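Side-chain contacts in fatty acid-binding protein homolog 8 (Caenorhabditis elegans, PDB 6C1Z), which carries unsaturated fatty acids such as oleic acid from the lysosome to the nucleus, where it activates transcription of genes that promote longevity: residues L44-D49 / G118-T123; F68-K73 / G93-H98. One frame throughout, in Å; residues are numbered along the deposited sequence.

Interaction 1 of 2, residues L44-D49 / G118-T123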
loop_
_atom_site.group_PDB
_atom_site.type_symbol
_atom_site.label_atom_id
_atom_site.label_comp_id
_atom_site.label_asym_id
_atom_site.label_seq_id
_atom_site.Cartn_x
_atom_site.Cartn_y
_atom_site.Cartn_z
ATOM N N LEU A 44 3.173 -1.947 9.372
ATOM C CA LEU A 44 3.625 -1.056 8.320
ATOM C C LEU A 44 4.587 -0.062 8.944
ATOM O O LEU A 44 4.228 0.655 9.878
ATOM C CB LEU A 44 2.433 -0.340 7.683
ATOM C CG LEU A 44 2.713 0.868 6.776
ATOM C CD1 LEU A 44 3.573 0.494 5.597
ATOM C CD2 LEU A 44 1.404 1.503 6.304
ATOM N N GLU A 45 5.815 -0.041 8.456
ATOM C CA GLU A 45 6.823 0.892 8.910
ATOM C C GLU A 45 7.052 1.897 7.800
ATOM O O GLU A 45 7.328 1.508 6.657
ATOM C CB GLU A 45 8.117 0.140 9.207
ATOM C CG GLU A 45 9.354 0.978 9.397
ATOM C CD GLU A 45 10.574 0.115 9.592
ATOM O OE1 GLU A 45 11.092 -0.455 8.595
ATOM O OE2 GLU A 45 10.986 -0.022 10.756
ATOM N N ILE A 46 6.950 3.175 8.146
ATOM C CA ILE A 46 7.185 4.270 7.211
ATOM C C ILE A 46 8.382 5.036 7.740
ATOM O O ILE A 46 8.384 5.488 8.898
ATOM C CB ILE A 46 5.957 5.183 7.086
ATOM C CG1 ILE A 46 4.809 4.437 6.425
ATOM C CG2 ILE A 46 6.297 6.454 6.299
ATOM C CD1 ILE A 46 3.480 5.198 6.475
ATOM N N LYS A 47 9.408 5.188 6.907
ATOM C CA LYS A 47 10.585 5.947 7.276
ATOM C C LYS A 47 11.052 6.747 6.069
ATOM O O LYS A 47 10.668 6.459 4.931
ATOM C CB LYS A 47 11.697 5.041 7.854
ATOM C CG LYS A 47 12.134 3.894 6.963
ATOM C CD LYS A 47 12.832 2.756 7.750
ATOM C CE LYS A 47 13.951 3.263 8.636
ATOM N NZ LYS A 47 14.701 2.140 9.296
ATOM N N LEU A 48 11.832 7.783 6.333
ATOM C CA LEU A 48 12.389 8.649 5.306
ATOM C C LEU A 48 13.900 8.678 5.479
ATOM O O LEU A 48 14.404 9.087 6.534
ATOM C CB LEU A 48 11.800 10.056 5.433
ATOM C CG LEU A 48 12.370 11.114 4.494
ATOM C CD1 LEU A 48 12.204 10.704 3.034
ATOM C CD2 LEU A 48 11.709 12.462 4.758
ATOM N N ASP A 49 14.621 8.310 4.423
ATOM C CA ASP A 49 16.088 8.312 4.404
ATOM C C ASP A 49 16.541 9.327 3.358
ATOM O O ASP A 49 16.533 9.030 2.164
ATOM C CB ASP A 49 16.620 6.919 4.069
ATOM C CG ASP A 49 18.130 6.877 3.968
ATOM O OD1 ASP A 49 18.789 7.886 4.303
ATOM O OD2 ASP A 49 18.661 5.833 3.534
ATOM N N GLY A 118 -5.241 10.436 14.427
ATOM C CA GLY A 118 -4.226 9.613 15.039
ATOM C C GLY A 118 -4.075 8.238 14.439
ATOM O O GLY A 118 -3.103 7.544 14.760
ATOM N N LYS A 119 -4.985 7.828 13.566
ATOM C CA LYS A 119 -4.903 6.537 12.905
ATOM C C LYS A 119 -4.405 6.731 11.488
ATOM O O LYS A 119 -4.482 7.820 10.918
ATOM C CB LYS A 119 -6.274 5.865 12.880
ATOM C CG LYS A 119 -6.787 5.479 14.268
ATOM C CD LYS A 119 -8.012 4.579 14.184
ATOM C CE LYS A 119 -8.103 3.662 15.398
ATOM N NZ LYS A 119 -9.229 2.695 15.319
ATOM N N LEU A 120 -3.895 5.652 10.915
ATOM C CA LEU A 120 -3.483 5.637 9.522
ATOM C C LEU A 120 -4.438 4.757 8.723
ATOM O O LEU A 120 -4.741 3.623 9.126
ATOM C CB LEU A 120 -2.044 5.166 9.381
ATOM C CG LEU A 120 -1.477 5.102 7.961
ATOM C CD1 LEU A 120 0.031 5.371 7.992
ATOM C CD2 LEU A 120 -1.752 3.755 7.341
ATOM N N LEU A 121 -4.954 5.309 7.626
ATOM C CA LEU A 121 -5.943 4.643 6.789
ATOM C C LEU A 121 -5.348 4.413 5.410
ATOM O O LEU A 121 -4.534 5.205 4.943
ATOM C CB LEU A 121 -7.262 5.447 6.687
ATOM C CG LEU A 121 -8.250 5.292 7.851
ATOM C CD1 LEU A 121 -7.681 5.847 9.132
ATOM C CD2 LEU A 121 -9.576 5.959 7.527
ATOM N N GLN A 122 -5.726 3.305 4.807
ATOM C CA GLN A 122 -5.359 3.050 3.426
ATOM C C GLN A 122 -6.571 2.582 2.642
ATOM O O GLN A 122 -7.459 1.916 3.174
ATOM C CB GLN A 122 -4.272 2.006 3.281
ATOM C CG GLN A 122 -2.978 2.377 3.936
ATOM C CD GLN A 122 -1.882 1.423 3.577
ATOM O OE1 GLN A 122 -1.955 0.224 3.867
ATOM N NE2 GLN A 122 -0.828 1.956 2.984
ATOM N N THR A 123 -6.597 2.920 1.353
ATOM C CA THR A 123 -7.465 2.235 0.417
ATOM C C THR A 123 -6.615 1.653 -0.698
ATOM O O THR A 123 -5.658 2.284 -1.147
ATOM C CB THR A 123 -8.561 3.153 -0.170
ATOM O OG1 THR A 123 -7.971 4.341 -0.720
ATOM C CG2 THR A 123 -9.576 3.537 0.896
#

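Interaction 2 of 2, residues F68-K73 / G93-H98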
loop_
_atom_site.group_PDB
_atom_site.type_symbol
_atom_site.label_atom_id
_atom_site.label_comp_id
_atom_site.label_asym_id
_atom_site.label_seq_id
_atom_site.Cartn_x
_atom_site.Cartn_y
_atom_site.Cartn_z
ATOM N N PHE A 68 10.821 4.618 -2.617
ATOM C CA PHE A 68 10.478 5.486 -3.728
ATOM C C PHE A 68 10.846 6.916 -3.383
ATOM O O PHE A 68 10.963 7.296 -2.208
ATOM C CB PHE A 68 8.984 5.394 -4.064
ATOM C CG PHE A 68 8.075 5.755 -2.909
ATOM C CD1 PHE A 68 7.659 7.067 -2.691
ATOM C CD2 PHE A 68 7.603 4.778 -2.050
ATOM C CE1 PHE A 68 6.830 7.381 -1.653
ATOM C CE2 PHE A 68 6.735 5.096 -1.001
ATOM C CZ PHE A 68 6.364 6.398 -0.789
ATOM N N LYS A 69 10.961 7.727 -4.432
ATOM C CA LYS A 69 10.940 9.177 -4.299
ATOM C C LYS A 69 9.637 9.723 -4.848
ATOM O O LYS A 69 9.106 9.240 -5.853
ATOM C CB LYS A 69 12.126 9.819 -5.000
ATOM C CG LYS A 69 13.442 9.304 -4.459
ATOM C CD LYS A 69 14.616 9.951 -5.144
ATOM C CE LYS A 69 15.920 9.268 -4.782
ATOM N NZ LYS A 69 16.303 9.476 -3.365
ATOM N N ILE A 70 9.063 10.676 -4.103
ATOM C CA ILE A 70 7.842 11.340 -4.511
ATOM C C ILE A 70 8.017 11.926 -5.906
ATOM O O ILE A 70 9.040 12.553 -6.200
ATOM C CB ILE A 70 7.492 12.422 -3.460
ATOM C CG1 ILE A 70 7.114 11.782 -2.129
ATOM C CG2 ILE A 70 6.395 13.331 -3.929
ATOM C CD1 ILE A 70 5.894 10.967 -2.222
ATOM N N ARG A 71 7.026 11.699 -6.779
ATOM C CA ARG A 71 6.946 12.267 -8.125
ATOM C C ARG A 71 7.869 11.606 -9.142
ATOM O O ARG A 71 7.953 12.071 -10.276
ATOM C CB ARG A 71 7.174 13.783 -8.153
ATOM C CG ARG A 71 6.171 14.571 -7.312
ATOM C CD ARG A 71 6.564 16.055 -7.194
ATOM N NE ARG A 71 7.997 16.189 -6.941
ATOM C CZ ARG A 71 8.549 16.241 -5.730
ATOM N NH1 ARG A 71 7.796 16.212 -4.640
ATOM N NH2 ARG A 71 9.869 16.330 -5.601
ATOM N N GLU A 72 8.525 10.512 -8.785
ATOM C CA GLU A 72 9.502 9.866 -9.650
ATOM C C GLU A 72 8.986 8.480 -9.998
ATOM O O GLU A 72 8.910 7.608 -9.129
ATOM C CB GLU A 72 10.855 9.782 -8.947
ATOM C CG GLU A 72 11.531 11.131 -8.748
ATOM C CD GLU A 72 13.014 11.116 -9.100
ATOM O OE1 GLU A 72 13.557 10.030 -9.401
ATOM O OE2 GLU A 72 13.637 12.198 -9.077
ATOM N N LYS A 73 8.691 8.251 -11.278
ATOM C CA LYS A 73 8.201 6.948 -11.692
ATOM C C LYS A 73 9.303 5.918 -11.479
ATOM O O LYS A 73 10.490 6.218 -11.631
ATOM C CB LYS A 73 7.796 7.003 -13.168
ATOM C CG LYS A 73 7.245 5.702 -13.736
ATOM C CD LYS A 73 5.831 5.396 -13.279
ATOM C CE LYS A 73 4.790 6.378 -13.807
ATOM N NZ LYS A 73 4.809 6.556 -15.275
ATOM N N GLY A 93 -2.325 16.206 1.674
ATOM C CA GLY A 93 -2.085 15.501 2.915
ATOM C C GLY A 93 -2.015 13.995 2.804
ATOM O O GLY A 93 -1.959 13.329 3.847
ATOM N N LYS A 94 -2.094 13.440 1.601
ATOM C CA LYS A 94 -2.203 12.001 1.413
ATOM C C LYS A 94 -1.131 11.509 0.462
ATOM O O LYS A 94 -0.780 12.186 -0.500
ATOM C CB LYS A 94 -3.555 11.614 0.808
ATOM C CG LYS A 94 -4.750 12.248 1.479
ATOM C CD LYS A 94 -6.038 11.616 0.981
ATOM C CE LYS A 94 -7.245 12.088 1.794
ATOM N NZ LYS A 94 -7.434 13.561 1.703
ATOM N N PHE A 95 -0.589 10.316 0.743
ATOM C CA PHE A 95 0.239 9.611 -0.235
ATOM C C PHE A 95 -0.655 8.854 -1.211
ATOM O O PHE A 95 -1.535 8.101 -0.795
ATOM C CB PHE A 95 1.184 8.600 0.420
ATOM C CG PHE A 95 2.358 9.196 1.138
ATOM C CD1 PHE A 95 2.277 9.504 2.481
ATOM C CD2 PHE A 95 3.569 9.372 0.483
ATOM C CE1 PHE A 95 3.356 10.018 3.153
ATOM C CE2 PHE A 95 4.663 9.876 1.140
ATOM C CZ PHE A 95 4.569 10.200 2.493
ATOM N N ILE A 96 -0.467 9.088 -2.502
ATOM C CA ILE A 96 -1.254 8.442 -3.544
ATOM C C ILE A 96 -0.285 7.723 -4.462
ATOM O O ILE A 96 0.611 8.354 -5.041
ATOM C CB ILE A 96 -2.072 9.452 -4.345
ATOM C CG1 ILE A 96 -2.949 10.273 -3.403
ATOM C CG2 ILE A 96 -2.897 8.721 -5.386
ATOM C CD1 ILE A 96 -3.709 11.384 -4.099
ATOM N N SER A 97 -0.438 6.406 -4.576
ATOM C CA SER A 97 0.368 5.602 -5.491
ATOM C C SER A 97 -0.481 5.077 -6.648
ATOM O O SER A 97 -1.499 4.404 -6.440
ATOM C CB SER A 97 1.004 4.444 -4.744
ATOM O OG SER A 97 1.763 3.687 -5.686
ATOM N N HIS A 98 -0.072 5.414 -7.877
ATOM C CA HIS A 98 -0.634 4.825 -9.085
ATOM C C HIS A 98 0.272 3.688 -9.523
ATOM O O HIS A 98 1.396 3.918 -9.974
ATOM C CB HIS A 98 -0.787 5.872 -10.182
ATOM C CG HIS A 98 -1.956 6.775 -9.958
ATOM N ND1 HIS A 98 -1.914 7.863 -9.108
ATOM C CD2 HIS A 98 -3.228 6.697 -10.408
ATOM C CE1 HIS A 98 -3.099 8.452 -9.094
ATOM N NE2 HIS A 98 -3.916 7.754 -9.861
#

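Interaction 1 of 2, residues L44-D49 / G118-T123
Leu-44 and Ile-46 on one strand meet Leu-120 and Gln-122 on another, and all four side chains are buried. No hydrogen bond joins the two segments. The strand axes run nearly perpendicular, at 102°, and come no closer than 11.2 Å, so only side chains bridge the gap. Leu-120 is the central residue, because its two methyls take different partners. Its CD1 meets Ile-46 CD1 end-on at 3.8 Å, each side chain pointing at the other. Its CD2 lies 4.0 Å from Leu-44 CD2, where the two leucines cross at about a right angle. The chi2 of Leu-120, 149°, is well off a staggered value; with CG anti to the backbone N, this twist directs CD1 to Ile-46 and CD2 to Leu-44. Ile-46 extends its longer branch: CD1 is anti to CA (chi2 170°), which carries the methyl well out from the strand. Gln-122 approaches Leu-44 from the opposite direction. Its amide nitrogen NE2 sits 4.0 Å from Leu-44 CD2, a plain van der Waals contact. OE1 and NE2 each have a hydrogen-bond partner outside the two segments: the hydroxyl of Tyr-124 for OE1 and OG1 of Thr-113 for NE2. Bonds to both OE1 and NE2 should limit rotation of the amide, which lies beside a leucine methyl. Phe-135 also packs on Leu-120 and Gln-122, while Trp-53 and Phe-55 pack on Ile-46. Strands 10-18 and 129-137 separate the two segments in the sheet, so the contact spans the barrel interior rather than neighbouring strands. An interior lined by apolar and some polar side chains fits the fatty acid-binding protein β-barrel of the calycin superfamily, whose cavity receives the lipid.

Interaction 2 of 2, residues F68-K73 / G93-H98
The rings of Phe-68 and Phe-95 meet at steeply inclined planes, about 77° apart. Phe-95 CD2 lies at the edge of the Phe-68 ring, near its plane, 4.3 Å from Phe-68 CZ. Ile-70 CD1 also sits at the edge of Phe-68, in the ring plane. The Phe-68 ring also meets the rings of Trp-53, whose plane is only slightly inclined to its own, and Phe-55. The same Ile-70 methyl reaches Phe-95, approaching that ring obliquely, 3.7 Å from CE2 and 3.9 Å from CD2. One isoleucine methyl therefore touches both rings. Ile-70 is bent beyond CB: with chi1 -67° and chi2 -64°, CD1 folds over and reaches Phe-95 from a backbone whose CB does not aim at it. The two side chains cross at about a right angle. The contact is wholly apolar. Phe-95 has further aromatic company: Phe-8, Phe-55, Phe-90 and Trp-53 all meet it edge-to-face, and Met-5 packs on both it and Ile-70. Ile-70 belongs to a type II β-turn from Lys-69 to Glu-72, closed by Glu-72 N to Lys-69 O at 3.2 Å. This turn lies in the loop between strands 64-68 and 74-77, the outermost strands of the sheet. Strand 94-101, which carries Phe-95, is paired with 83-91 and 109-116. The backbone of Arg-71 is hydrogen-bonded to Val-88 of strand 83-91, tying the loop to that side.

Overall arrangement
Both contacts are buried and have no hydrogen bond between their segments, and both belong to the same ten-stranded sheet. The touching atoms of interaction 2 are apolar throughout, while interaction 1 includes one amide. They do not touch: their centres are 13 Å apart and their nearest atoms about 6 Å. Interaction 1 joins two strands across the barrel, with methyl groups and the hydrogen-bonded amide. Interaction 2 joins a loop and the end of an outermost strand to strand 94-101, using aromatic rings and a methyl, and has exposed, charged residues in its turn. Shared neighbours link them. Trp-53 and Phe-55 pack on Ile-46 and on both Phe-68 and Phe-95, while Phe-8 touches Leu-120 and Phe-95.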